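Local atomic coordinates of peptide chain release factor subunit 1 (Methanosarcina mazei, PDB entry 3IR9), a protein that probably directs termination of translation at the stop codons UAA, UAG and UGA, the part described here being its C-terminal domain. Residues K30-D35 against K135-S140; Q53-L58 against T119-E124; E70-E75 against Q148-F153. One frame throughout, in Å; residues are numbered along the deposited sequence.

Interaction 1: K30-D35 against K135-S140; sequences KNAVRD and KVVFVS
Ala32 and Val33 meet Val137 and Val139 through methyl groups alone, so the shortest sound polar bond lies within the helix: Asp35 N to Asn31 O, 2.8 Å, an i to i+4 bond of the helix that carries Ala32 and Val33. No hydrogen bond passes between the two segments. Ala32 CB points toward the strand and stands 4.0 Å from Val137 CG1. One helical position on, Val33 CG2 lies 3.7 Å from Val139 CG2, with Val139 CG1 also near, 4.0 Å from the same Val33 CG2; the two valines cross obliquely. Val33 has CG1 anti to the backbone N (chi1 -177°), which leaves CG2 anti to the carbonyl carbon and turned onto the fork of Val139. All four touching residues are buried, though the segments cover only 124 Å² between them. The contact joins two layers of an alpha/beta/alpha sandwich: helix 10-41 lies over Val137 and Val139 of edge strand 135-139, while the intervening Val136 and Phe138 face helix 121-131 on the other side of the sheet. Val139 also touches Leu149 of helix 144-151, and Arg34 forms a salt bridge with Glu145 of that helix. Tyr4 of the second subunit packs on Ala32 and Val137, and its hydroxyl is hydrogen-bonded to Asp35 OD2.

Interaction 2: Q53-L58 against T119-E124; sequences QVRANL and TDIVDE
Arg55 forms a side-on salt bridge with the carboxylate of Glu124, using two nitrogens, one to each oxygen. Its NE reaches Glu124 OE2 at 2.7 Å with an N-H...O angle of 164°, and Arg55 NH1 reaches Glu124 OE1 at a longer 3.2 Å. Both oxygens are met on their syn sides and lie in the guanidinium plane; the carboxylate is turned 22° from that plane, so the pairing is close to flat. Arg55 leaves its helix with CG anti to the backbone N and bends at chi3 (-76°), bringing the guanidinium edge across the extended Glu124 chain. The tight part is at Arg55 NH1, where Ile121 CD1 sits only 3.1 Å away at the guanidinium edge. By contrast, the salt bridge lies on the more open side: Arg55 and Glu124 remain partly exposed to solvent, while Ile121 is buried. The contact joins helix 51-58 to the first turn of helix 121-131, which follows N-cap Asp120; Val54 and Ile121 both rest on Ile156 of the central sheet, and Leu58 packs on Phe125 and Leu128 of helix 121-131. A leucine in place of Arg55 would probably leave the Glu124 carboxylate without its two-point partner and free to turn. Arg55 NH1 also forms a salt bridge with Glu51, so the arginine is shared between two acidic residues, and its positive charge is likely to favour the ionised form of both carboxylates.

Interaction 3: E70-E75 against Q148-F153; sequences EDLRAE and QLMNAF
The Asp71 carboxylate is the flat group nearest Met150, yet Met150, a selenomethionine, meets neither its faces nor its edges: the touching atom is Asp71 CB, 4.2 Å from Met150 CG. The other flat group of the loop, the Arg73 guanidinium, turns back on its own segment, where Arg73 NH1 makes a weak hydrogen bond to Glu70 O (3.2 Å, 132°). The Phe153 ring is likewise engaged elsewhere, edge-to-face with Phe36 and against Tyr49. What crosses the contact is therefore the apolar CG-SE part of Met150. Its CG is anti to the backbone N (chi1 180°), carrying the chain outward from the helix, and the bend at chi2 (75°) then lays SE beside the loop. There Met150 SE comes within 4.0 Å of Leu72 CD2, the two side chains meeting at a slant, and also lies 4.2 Å from Asp71 CB. Met150 supplies the largest share of the surface covered, 70 of 135 Å². Leu72 also touches Ile156 of the central sheet; all three touching residues are partly exposed, making this a surface contact. It joins helix 144-151 to the loop leading from strand 63-69 into a three-stranded antiparallel sheet, at whose far end Cys81, Cys84, Cys106 and Cys109 bind the zinc ion, an insertion consistent with the minidomain of eRF1-type C-terminal domains.

From the N terminus the chain passes helix 10-41, helix 51-58 and strand 63-69, then leaves through 70-75 for the zinc-bearing sheet. On its return, interaction 2 is the first to close, at 119-124, with 60 residues between its segments; interaction 1 closes next, at 135-140, and encloses interaction 2 entirely. Interaction 3 closes last, at 148-153, and crosses both, since its first segment lies inside their loops and its second beyond them. Val139 O probably accepts a hydrogen bond from Glu70 N, and Phe138 packs on Val122. Interaction 1 ties helix 10-41 to the central sheet, interaction 2 helix 51-58 to helix 121-131, and interaction 3 helix 144-151 to the root of the insertion.

Interaction 1: K30-D35 against K135-S140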
ATOM      1  N   LYS A  30      -2.389 -16.534   9.473  1.00 57.49           N
ATOM      2  CA  LYS A  30      -3.470 -17.500   9.318  1.00 54.11           C
ATOM      3  C   LYS A  30      -3.500 -18.462  10.493  1.00 37.17           C
ATOM      4  O   LYS A  30      -4.451 -18.467  11.273  1.00 89.25           O
ATOM      5  CB  LYS A  30      -3.311 -18.293   8.021  1.00 66.83           C
ATOM      6  CG  LYS A  30      -3.761 -17.552   6.775  1.00 86.11           C
ATOM      7  CD  LYS A  30      -3.753 -18.481   5.565  1.00181.83           C
ATOM      8  CE  LYS A  30      -4.314 -17.798   4.323  1.00 75.93           C
ATOM      9  NZ  LYS A  30      -4.540 -18.777   3.221  1.00118.83           N
ATOM     10  N   ASN A  31      -2.458 -19.281  10.609  1.00 64.41           N
ATOM     11  CA  ASN A  31      -2.352 -20.262  11.686  1.00 72.52           C
ATOM     12  C   ASN A  31      -2.673 -19.676  13.053  1.00 97.81           C
ATOM     13  O   ASN A  31      -3.204 -20.366  13.921  1.00 58.48           O
ATOM     14  CB  ASN A  31      -0.957 -20.888  11.716  1.00 81.63           C
ATOM     15  CG  ASN A  31      -0.682 -21.752  10.506  1.00117.60           C
ATOM     16  OD1 ASN A  31       0.436 -22.235  10.312  1.00 64.68           O
ATOM     17  ND2 ASN A  31      -1.703 -21.951   9.679  1.00 63.04           N
ATOM     18  N   ALA A  32      -2.352 -18.400  13.241  1.00 82.67           N
ATOM     19  CA  ALA A  32      -2.594 -17.731  14.514  1.00 63.90           C
ATOM     20  C   ALA A  32      -4.084 -17.488  14.773  1.00122.06           C
ATOM     21  O   ALA A  32      -4.581 -17.766  15.868  1.00 65.76           O
ATOM     22  CB  ALA A  32      -1.812 -16.433  14.591  1.00 64.41           C
ATOM     23  N   VAL A  33      -4.794 -16.963  13.774  1.00 51.70           N
ATOM     24  CA  VAL A  33      -6.233 -16.784  13.897  1.00 45.16           C
ATOM     25  C   VAL A  33      -6.869 -18.150  14.124  1.00 49.83           C
ATOM     26  O   VAL A  33      -7.727 -18.320  14.990  1.00 92.28           O
ATOM     27  CB  VAL A  33      -6.852 -16.118  12.647  1.00 51.44           C
ATOM     28  CG1 VAL A  33      -8.338 -15.888  12.863  1.00 45.49           C
ATOM     29  CG2 VAL A  33      -6.154 -14.798  12.330  1.00 42.42           C
ATOM     30  N   ARG A  34      -6.418 -19.125  13.344  1.00 57.42           N
ATOM     31  CA  ARG A  34      -6.931 -20.487  13.421  1.00146.53           C
ATOM     32  C   ARG A  34      -6.694 -21.097  14.806  1.00145.00           C
ATOM     33  O   ARG A  34      -7.583 -21.739  15.373  1.00 71.46           O
ATOM     34  CB  ARG A  34      -6.313 -21.346  12.305  1.00119.55           C
ATOM     35  CG  ARG A  34      -6.721 -20.891  10.894  1.00131.77           C
ATOM     36  CD  ARG A  34      -5.538 -20.787   9.936  1.00 87.48           C
ATOM     37  NE  ARG A  34      -5.464 -21.873   8.964  1.00137.42           N
ATOM     38  CZ  ARG A  34      -6.034 -21.839   7.764  1.00 57.00           C
ATOM     39  NH1 ARG A  34      -6.739 -20.777   7.392  1.00 60.14           N
ATOM     40  NH2 ARG A  34      -5.907 -22.868   6.938  1.00 97.67           N
ATOM     41  N   ASP A  35      -5.503 -20.880  15.355  1.00109.18           N
ATOM     42  CA  ASP A  35      -5.182 -21.372  16.691  1.00115.90           C
ATOM     43  C   ASP A  35      -6.043 -20.679  17.757  1.00 80.48           C
ATOM     44  O   ASP A  35      -6.386 -21.280  18.776  1.00 62.86           O
ATOM     45  CB  ASP A  35      -3.678 -21.238  16.982  1.00 48.41           C
ATOM     46  CG  ASP A  35      -2.826 -22.229  16.175  1.00 69.28           C
ATOM     47  OD1 ASP A  35      -3.393 -23.038  15.408  1.00 94.71           O
ATOM     48  OD2 ASP A  35      -1.584 -22.196  16.308  1.00105.85           O
ATOM     49  N   LYS A 135       3.119 -12.698  23.033  1.00 61.10           N
ATOM     50  CA  LYS A 135       3.497 -12.637  21.624  1.00 65.13           C
ATOM     51  C   LYS A 135       2.512 -11.755  20.840  1.00 69.59           C
ATOM     52  O   LYS A 135       1.294 -11.898  20.971  1.00 67.64           O
ATOM     53  CB  LYS A 135       3.580 -14.050  21.022  1.00 70.38           C
ATOM     54  CG  LYS A 135       4.788 -14.872  21.493  1.00183.55           C
ATOM     55  CD  LYS A 135       4.824 -16.270  20.864  1.00127.84           C
ATOM     56  CE  LYS A 135       4.356 -17.346  21.834  1.00 66.17           C
ATOM     57  NZ  LYS A 135       5.375 -17.638  22.886  1.00 76.50           N
ATOM     58  N   VAL A 136       3.045 -10.842  20.031  1.00127.56           N
ATOM     59  CA  VAL A 136       2.214  -9.889  19.292  1.00 86.58           C
ATOM     60  C   VAL A 136       2.089 -10.241  17.803  1.00 62.86           C
ATOM     61  O   VAL A 136       3.074 -10.198  17.062  1.00 45.79           O
ATOM     62  CB  VAL A 136       2.752  -8.447  19.433  1.00138.95           C
ATOM     63  CG1 VAL A 136       1.681  -7.443  19.033  1.00 75.02           C
ATOM     64  CG2 VAL A 136       3.220  -8.188  20.860  1.00103.25           C
ATOM     65  N   VAL A 137       0.870 -10.584  17.384  1.00 40.34           N
ATOM     66  CA  VAL A 137       0.568 -10.942  15.995  1.00 56.15           C
ATOM     67  C   VAL A 137      -0.440  -9.980  15.358  1.00143.58           C
ATOM     68  O   VAL A 137      -1.437  -9.614  15.980  1.00 64.14           O
ATOM     69  CB  VAL A 137      -0.023 -12.363  15.895  1.00 47.32           C
ATOM     70  CG1 VAL A 137      -0.622 -12.587  14.512  1.00 67.45           C
ATOM     71  CG2 VAL A 137       1.034 -13.408  16.210  1.00 53.07           C
ATOM     72  N   PHE A 138      -0.181  -9.584  14.112  1.00102.79           N
ATOM     73  CA  PHE A 138      -1.096  -8.711  13.382  1.00 71.59           C
ATOM     74  C   PHE A 138      -1.842  -9.484  12.303  1.00 48.43           C
ATOM     75  O   PHE A 138      -1.358 -10.507  11.824  1.00146.72           O
ATOM     76  CB  PHE A 138      -0.343  -7.530  12.775  1.00 61.39           C
ATOM     77  CG  PHE A 138       0.308  -6.641  13.798  1.00 84.55           C
ATOM     78  CD1 PHE A 138      -0.403  -5.611  14.397  1.00106.52           C
ATOM     79  CD2 PHE A 138       1.629  -6.839  14.165  1.00 43.33           C
ATOM     80  CE1 PHE A 138       0.198  -4.787  15.345  1.00 45.17           C
ATOM     81  CE2 PHE A 138       2.236  -6.023  15.111  1.00105.34           C
ATOM     82  CZ  PHE A 138       1.520  -4.996  15.701  1.00 64.57           C
ATOM     83  N   VAL A 139      -3.020  -9.002  11.925  1.00 54.23           N
ATOM     84  CA  VAL A 139      -3.847  -9.732  10.978  1.00 45.48           C
ATOM     85  C   VAL A 139      -4.458  -8.821   9.918  1.00 96.90           C
ATOM     86  O   VAL A 139      -5.412  -8.093  10.189  1.00109.92           O
ATOM     87  CB  VAL A 139      -4.964 -10.520  11.689  1.00 70.67           C
ATOM     88  CG1 VAL A 139      -5.850 -11.184  10.674  1.00 62.96           C
ATOM     89  CG2 VAL A 139      -4.377 -11.559  12.627  1.00 45.95           C
ATOM     90  N   SER A 140      -3.905  -8.873   8.709  1.00151.45           N
ATOM     91  CA  SER A 140      -4.432  -8.091   7.602  1.00 95.38           C
ATOM     92  C   SER A 140      -5.885  -8.464   7.387  1.00 44.59           C
ATOM     93  O   SER A 140      -6.301  -9.585   7.673  1.00 62.70           O
ATOM     94  CB  SER A 140      -3.647  -8.351   6.319  1.00 92.33           C
ATOM     95  OG  SER A 140      -4.131  -9.513   5.670  1.00 66.38           O
TER

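Interaction 2: Q53-L58 against T119-E124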
ATOM      1  N   GLN A  53     -12.445  -7.037  27.132  1.00144.36           N
ATOM      2  CA  GLN A  53     -12.086  -8.362  27.647  1.00 52.41           C
ATOM      3  C   GLN A  53     -10.600  -8.683  27.499  1.00 71.25           C
ATOM      4  O   GLN A  53      -9.983  -9.252  28.397  1.00 49.10           O
ATOM      5  CB  GLN A  53     -12.919  -9.457  26.975  1.00 71.01           C
ATOM      6  CG  GLN A  53     -12.899 -10.796  27.719  1.00 44.06           C
ATOM      7  CD  GLN A  53     -13.357 -11.955  26.850  1.00 49.40           C
ATOM      8  OE1 GLN A  53     -13.328 -11.870  25.625  1.00106.65           O
ATOM      9  NE2 GLN A  53     -13.774 -13.046  27.482  1.00 44.11           N
ATOM     10  N   VAL A  54     -10.026  -8.332  26.356  1.00 42.63           N
ATOM     11  CA  VAL A  54      -8.614  -8.578  26.140  1.00 34.60           C
ATOM     12  C   VAL A  54      -7.738  -7.614  26.951  1.00 44.87           C
ATOM     13  O   VAL A  54      -6.657  -7.989  27.404  1.00 48.48           O
ATOM     14  CB  VAL A  54      -8.269  -8.546  24.646  1.00 30.75           C
ATOM     15  CG1 VAL A  54      -6.766  -8.408  24.443  1.00 55.68           C
ATOM     16  CG2 VAL A  54      -8.789  -9.805  23.973  1.00 37.86           C
ATOM     17  N   ARG A  55      -8.215  -6.389  27.168  1.00 75.36           N
ATOM     18  CA  ARG A  55      -7.442  -5.407  27.937  1.00 30.43           C
ATOM     19  C   ARG A  55      -7.132  -5.899  29.345  1.00 49.59           C
ATOM     20  O   ARG A  55      -5.987  -5.843  29.788  1.00 68.28           O
ATOM     21  CB  ARG A  55      -8.138  -4.037  28.013  1.00 38.72           C
ATOM     22  CG  ARG A  55      -7.315  -3.003  28.780  1.00 42.49           C
ATOM     23  CD  ARG A  55      -7.927  -1.607  28.781  1.00 63.33           C
ATOM     24  NE  ARG A  55      -7.754  -0.904  27.512  1.00 54.40           N
ATOM     25  CZ  ARG A  55      -8.718  -0.757  26.606  1.00110.53           C
ATOM     26  NH1 ARG A  55      -8.486  -0.099  25.480  1.00 52.94           N
ATOM     27  NH2 ARG A  55      -9.920  -1.269  26.827  1.00 47.25           N
ATOM     28  N   ALA A  56      -8.161  -6.386  30.035  1.00 48.93           N
ATOM     29  CA  ALA A  56      -8.041  -6.816  31.427  1.00 65.80           C
ATOM     30  C   ALA A  56      -7.095  -8.003  31.623  1.00106.91           C
ATOM     31  O   ALA A  56      -6.504  -8.178  32.691  1.00 45.22           O
ATOM     32  CB  ALA A  56      -9.420  -7.132  31.999  1.00 42.86           C
ATOM     33  N   ASN A  57      -6.961  -8.825  30.592  1.00 63.81           N
ATOM     34  CA  ASN A  57      -6.079  -9.974  30.675  1.00 37.48           C
ATOM     35  C   ASN A  57      -4.627  -9.546  30.535  1.00 57.47           C
ATOM     36  O   ASN A  57      -3.749 -10.063  31.225  1.00 42.94           O
ATOM     37  CB  ASN A  57      -6.462 -11.018  29.631  1.00 52.27           C
ATOM     38  CG  ASN A  57      -7.716 -11.784  30.015  1.00 47.16           C
ATOM     39  OD1 ASN A  57      -8.776 -11.609  29.414  1.00 51.26           O
ATOM     40  ND2 ASN A  57      -7.602 -12.626  31.035  1.00 41.60           N
ATOM     41  N   LEU A  58      -4.388  -8.576  29.658  1.00 52.55           N
ATOM     42  CA  LEU A  58      -3.046  -8.029  29.471  1.00 36.35           C
ATOM     43  C   LEU A  58      -2.535  -7.379  30.746  1.00 33.69           C
ATOM     44  O   LEU A  58      -1.334  -7.402  31.033  1.00 53.57           O
ATOM     45  CB  LEU A  58      -3.047  -7.005  28.338  1.00 47.29           C
ATOM     46  CG  LEU A  58      -3.103  -7.596  26.933  1.00 43.99           C
ATOM     47  CD1 LEU A  58      -3.554  -6.551  25.928  1.00 48.77           C
ATOM     48  CD2 LEU A  58      -1.753  -8.173  26.547  1.00 39.48           C
ATOM     49  N   THR A 119      -3.550   7.723  22.672  1.00 68.27           N
ATOM     50  CA  THR A 119      -2.726   6.644  22.149  1.00 35.47           C
ATOM     51  C   THR A 119      -3.627   5.738  21.321  1.00 54.09           C
ATOM     52  O   THR A 119      -4.710   5.361  21.768  1.00 60.00           O
ATOM     53  CB  THR A 119      -2.072   5.821  23.294  1.00 45.82           C
ATOM     54  OG1 THR A 119      -1.323   6.687  24.158  1.00 47.07           O
ATOM     55  CG2 THR A 119      -1.152   4.759  22.737  1.00 63.37           C
ATOM     56  N   ASP A 120      -3.206   5.410  20.106  1.00 52.81           N
ATOM     57  CA  ASP A 120      -3.961   4.462  19.299  1.00 57.84           C
ATOM     58  C   ASP A 120      -4.107   3.195  20.129  1.00 47.42           C
ATOM     59  O   ASP A 120      -3.238   2.891  20.944  1.00 54.46           O
ATOM     60  CB  ASP A 120      -3.215   4.164  17.997  1.00 54.93           C
ATOM     61  CG  ASP A 120      -4.037   3.328  17.021  1.00121.75           C
ATOM     62  OD1 ASP A 120      -5.190   2.962  17.333  1.00 69.92           O
ATOM     63  OD2 ASP A 120      -3.519   3.035  15.925  1.00147.68           O
ATOM     64  N   ILE A 121      -5.196   2.459  19.945  1.00 50.73           N
ATOM     65  CA  ILE A 121      -5.388   1.221  20.702  1.00 87.70           C
ATOM     66  C   ILE A 121      -4.285   0.184  20.436  1.00100.80           C
ATOM     67  O   ILE A 121      -3.743  -0.402  21.373  1.00 55.25           O
ATOM     68  CB  ILE A 121      -6.797   0.616  20.487  1.00 59.69           C
ATOM     69  CG1 ILE A 121      -7.808   1.348  21.362  1.00 58.55           C
ATOM     70  CG2 ILE A 121      -6.821  -0.861  20.849  1.00 44.82           C
ATOM     71  CD1 ILE A 121      -7.484   1.272  22.831  1.00 34.18           C
ATOM     72  N   VAL A 122      -3.944  -0.026  19.168  1.00 50.73           N
ATOM     73  CA  VAL A 122      -2.886  -0.975  18.811  1.00 57.23           C
ATOM     74  C   VAL A 122      -1.564  -0.691  19.532  1.00 64.18           C
ATOM     75  O   VAL A 122      -0.793  -1.609  19.808  1.00 60.05           O
ATOM     76  CB  VAL A 122      -2.677  -1.067  17.280  1.00 47.33           C
ATOM     77  CG1 VAL A 122      -3.075   0.227  16.602  1.00 88.82           C
ATOM     78  CG2 VAL A 122      -1.246  -1.437  16.951  1.00 42.04           C
ATOM     79  N   ASP A 123      -1.314   0.576  19.849  1.00 58.34           N
ATOM     80  CA  ASP A 123      -0.159   0.949  20.660  1.00 61.58           C
ATOM     81  C   ASP A 123      -0.279   0.346  22.056  1.00112.81           C
ATOM     82  O   ASP A 123       0.504  -0.524  22.437  1.00107.72           O
ATOM     83  CB  ASP A 123      -0.053   2.472  20.790  1.00131.00           C
ATOM     84  CG  ASP A 123       0.799   3.104  19.706  1.00 81.16           C
ATOM     85  OD1 ASP A 123       0.892   2.540  18.592  1.00124.25           O
ATOM     86  OD2 ASP A 123       1.369   4.184  19.975  1.00 72.18           O
ATOM     87  N   GLU A 124      -1.270   0.823  22.808  1.00105.89           N
ATOM     88  CA  GLU A 124      -1.474   0.428  24.200  1.00 94.78           C
ATOM     89  C   GLU A 124      -1.382  -1.079  24.402  1.00 55.82           C
ATOM     90  O   GLU A 124      -0.790  -1.550  25.373  1.00 71.26           O
ATOM     91  CB  GLU A 124      -2.833   0.928  24.704  1.00 40.23           C
ATOM     92  CG  GLU A 124      -3.223   0.381  26.073  1.00 67.89           C
ATOM     93  CD  GLU A 124      -4.726   0.435  26.322  1.00104.15           C
ATOM     94  OE1 GLU A 124      -5.459   0.913  25.434  1.00 79.82           O
ATOM     95  OE2 GLU A 124      -5.178  -0.002  27.403  1.00 72.10           O
TER

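Interaction 3: E70-E75 against Q148-F153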
ATOM      1  N   GLU A  70      -5.492  -5.555  11.168  1.00121.80           N
ATOM      2  CA  GLU A  70      -4.742  -4.513  10.482  1.00 93.03           C
ATOM      3  C   GLU A  70      -5.673  -3.333  10.186  1.00 45.57           C
ATOM      4  O   GLU A  70      -5.296  -2.388   9.495  1.00 97.69           O
ATOM      5  CB  GLU A  70      -4.151  -5.081   9.188  1.00126.23           C
ATOM      6  CG  GLU A  70      -2.939  -4.351   8.622  1.00149.99           C
ATOM      7  CD  GLU A  70      -2.321  -5.094   7.443  1.00141.49           C
ATOM      8  OE1 GLU A  70      -1.846  -6.233   7.637  1.00118.99           O
ATOM      9  OE2 GLU A  70      -2.313  -4.544   6.321  1.00 77.11           O
ATOM     10  N   ASP A  71      -6.886  -3.391  10.730  1.00 54.12           N
ATOM     11  CA  ASP A  71      -7.904  -2.388  10.438  1.00 85.32           C
ATOM     12  C   ASP A  71      -8.375  -1.576  11.639  1.00 62.12           C
ATOM     13  O   ASP A  71      -9.245  -0.713  11.504  1.00 56.68           O
ATOM     14  CB  ASP A  71      -9.108  -3.059   9.789  1.00 34.89           C
ATOM     15  CG  ASP A  71      -8.835  -3.474   8.369  1.00 64.70           C
ATOM     16  OD1 ASP A  71      -7.672  -3.340   7.931  1.00 68.25           O
ATOM     17  OD2 ASP A  71      -9.783  -3.923   7.694  1.00 83.53           O
ATOM     18  N   LEU A  72      -7.807  -1.861  12.805  1.00 62.12           N
ATOM     19  CA  LEU A  72      -8.185  -1.178  14.035  1.00 74.75           C
ATOM     20  C   LEU A  72      -8.034   0.327  13.914  1.00133.01           C
ATOM     21  O   LEU A  72      -6.918   0.853  13.937  1.00 85.27           O
ATOM     22  CB  LEU A  72      -7.320  -1.651  15.196  1.00 84.60           C
ATOM     23  CG  LEU A  72      -7.380  -3.128  15.554  1.00 81.96           C
ATOM     24  CD1 LEU A  72      -6.280  -3.428  16.549  1.00 54.35           C
ATOM     25  CD2 LEU A  72      -8.748  -3.487  16.116  1.00 59.15           C
ATOM     26  N   ARG A  73      -9.158   1.020  13.804  1.00 83.92           N
ATOM     27  CA  ARG A  73      -9.137   2.470  13.730  1.00113.76           C
ATOM     28  C   ARG A  73      -9.755   3.067  14.991  1.00 90.33           C
ATOM     29  O   ARG A  73     -10.935   3.405  15.004  1.00103.31           O
ATOM     30  CB  ARG A  73      -9.873   2.944  12.473  1.00 93.05           C
ATOM     31  CG  ARG A  73      -9.260   2.425  11.176  1.00 56.94           C
ATOM     32  CD  ARG A  73      -7.741   2.609  11.192  1.00102.78           C
ATOM     33  NE  ARG A  73      -7.122   2.562   9.865  1.00135.41           N
ATOM     34  CZ  ARG A  73      -6.222   1.660   9.476  1.00 66.16           C
ATOM     35  NH1 ARG A  73      -5.818   0.705  10.304  1.00 76.43           N
ATOM     36  NH2 ARG A  73      -5.717   1.716   8.252  1.00 64.11           N
ATOM     37  N   ALA A  74      -8.953   3.189  16.049  1.00 54.18           N
ATOM     38  CA  ALA A  74      -9.456   3.665  17.340  1.00 93.13           C
ATOM     39  C   ALA A  74      -8.350   4.044  18.327  1.00 65.49           C
ATOM     40  O   ALA A  74      -7.350   3.339  18.449  1.00 68.43           O
ATOM     41  CB  ALA A  74     -10.374   2.618  17.961  1.00 52.86           C
ATOM     42  N   GLU A  75      -8.542   5.153  19.040  1.00 75.54           N
ATOM     43  CA  GLU A  75      -7.564   5.599  20.029  1.00 61.80           C
ATOM     44  C   GLU A  75      -8.096   5.468  21.451  1.00 57.86           C
ATOM     45  O   GLU A  75      -9.305   5.488  21.684  1.00 64.00           O
ATOM     46  CB  GLU A  75      -7.170   7.060  19.796  1.00 60.95           C
ATOM     47  CG  GLU A  75      -7.270   7.541  18.370  1.00 67.43           C
ATOM     48  CD  GLU A  75      -6.987   9.025  18.261  1.00 73.38           C
ATOM     49  OE1 GLU A  75      -7.952   9.817  18.180  1.00 81.63           O
ATOM     50  OE2 GLU A  75      -5.797   9.401  18.284  1.00169.00           O
ATOM     51  N   GLN A 148     -12.953 -11.984   9.570  1.00 89.11           N
ATOM     52  CA  GLN A 148     -13.813 -12.241  10.719  1.00 66.59           C
ATOM     53  C   GLN A 148     -13.215 -11.652  11.991  1.00100.72           C
ATOM     54  O   GLN A 148     -13.934 -11.119  12.832  1.00 74.93           O
ATOM     55  CB  GLN A 148     -14.062 -13.741  10.889  1.00 62.03           C
ATOM     56  CG  GLN A 148     -14.839 -14.359   9.733  1.00144.24           C
ATOM     57  CD  GLN A 148     -15.656 -15.571  10.150  1.00163.19           C
ATOM     58  OE1 GLN A 148     -15.216 -16.379  10.968  1.00176.35           O
ATOM     59  NE2 GLN A 148     -16.854 -15.701   9.585  1.00 98.67           N
ATOM     60  N   LEU A 149     -11.895 -11.744  12.123  1.00 81.07           N
ATOM     61  CA  LEU A 149     -11.210 -11.170  13.275  1.00 91.99           C
ATOM     62  C   LEU A 149     -11.729  -9.764  13.566  1.00 79.76           C
ATOM     63  O   LEU A 149     -12.081  -9.450  14.705  1.00 66.00           O
ATOM     64  CB  LEU A 149      -9.695 -11.130  13.056  1.00 53.94           C
ATOM     65  CG  LEU A 149      -8.878 -10.748  14.295  1.00 58.52           C
ATOM     66  CD1 LEU A 149      -8.886 -11.881  15.319  1.00 37.69           C
ATOM     67  CD2 LEU A 149      -7.456 -10.371  13.926  1.00 44.17           C
HETATM   68  N   MSE A 150     -11.781  -8.925  12.534  1.00 75.68           N
HETATM   69  CA  MSE A 150     -12.256  -7.552  12.690  1.00 70.30           C
HETATM   70  C   MSE A 150     -13.784  -7.480  12.700  1.00 99.87           C
HETATM   71  O   MSE A 150     -14.374  -6.682  13.436  1.00 82.25           O
HETATM   72  CB  MSE A 150     -11.667  -6.636  11.606  1.00 50.47           C
HETATM   73  CG  MSE A 150     -12.129  -5.177  11.696  1.00122.02           C
HETATM   74 SE   MSE A 150     -11.323  -4.115  13.144  0.78120.75          SE
HETATM   75  CE  MSE A 150     -12.588  -2.625  13.205  1.00125.60           C
ATOM     76  N   ASN A 151     -14.421  -8.319  11.888  1.00 98.54           N
ATOM     77  CA  ASN A 151     -15.879  -8.334  11.786  1.00127.31           C
ATOM     78  C   ASN A 151     -16.548  -8.647  13.119  1.00130.52           C
ATOM     79  O   ASN A 151     -17.320  -7.850  13.654  1.00 63.73           O
ATOM     80  CB  ASN A 151     -16.335  -9.352  10.735  1.00 82.36           C
ATOM     81  CG  ASN A 151     -15.742  -9.083   9.364  1.00118.83           C
ATOM     82  OD1 ASN A 151     -15.345  -7.958   9.058  1.00132.08           O
ATOM     83  ND2 ASN A 151     -15.680 -10.119   8.531  1.00 81.34           N
ATOM     84  N   ALA A 152     -16.240  -9.823  13.649  1.00 60.14           N
ATOM     85  CA  ALA A 152     -16.850 -10.287  14.884  1.00 52.57           C
ATOM     86  C   ALA A 152     -16.110  -9.802  16.129  1.00 44.90           C
ATOM     87  O   ALA A 152     -16.656  -9.030  16.918  1.00128.57           O
ATOM     88  CB  ALA A 152     -16.951 -11.807  14.884  1.00 60.67           C
ATOM     89  N   PHE A 153     -14.866 -10.253  16.294  1.00167.88           N
ATOM     90  CA  PHE A 153     -14.137 -10.105  17.560  1.00 88.02           C
ATOM     91  C   PHE A 153     -13.576  -8.715  17.854  1.00 81.50           C
ATOM     92  O   PHE A 153     -12.629  -8.586  18.625  1.00 60.54           O
ATOM     93  CB  PHE A 153     -12.990 -11.114  17.638  1.00 70.59           C
ATOM     94  CG  PHE A 153     -13.422 -12.539  17.481  1.00 71.29           C
ATOM     95  CD1 PHE A 153     -12.962 -13.298  16.420  1.00 71.11           C
ATOM     96  CD2 PHE A 153     -14.285 -13.119  18.392  1.00 62.85           C
ATOM     97  CE1 PHE A 153     -13.353 -14.607  16.274  1.00 92.47           C
ATOM     98  CE2 PHE A 153     -14.682 -14.431  18.251  1.00 55.08           C
ATOM     99  CZ  PHE A 153     -14.214 -15.177  17.190  1.00102.34           C
TER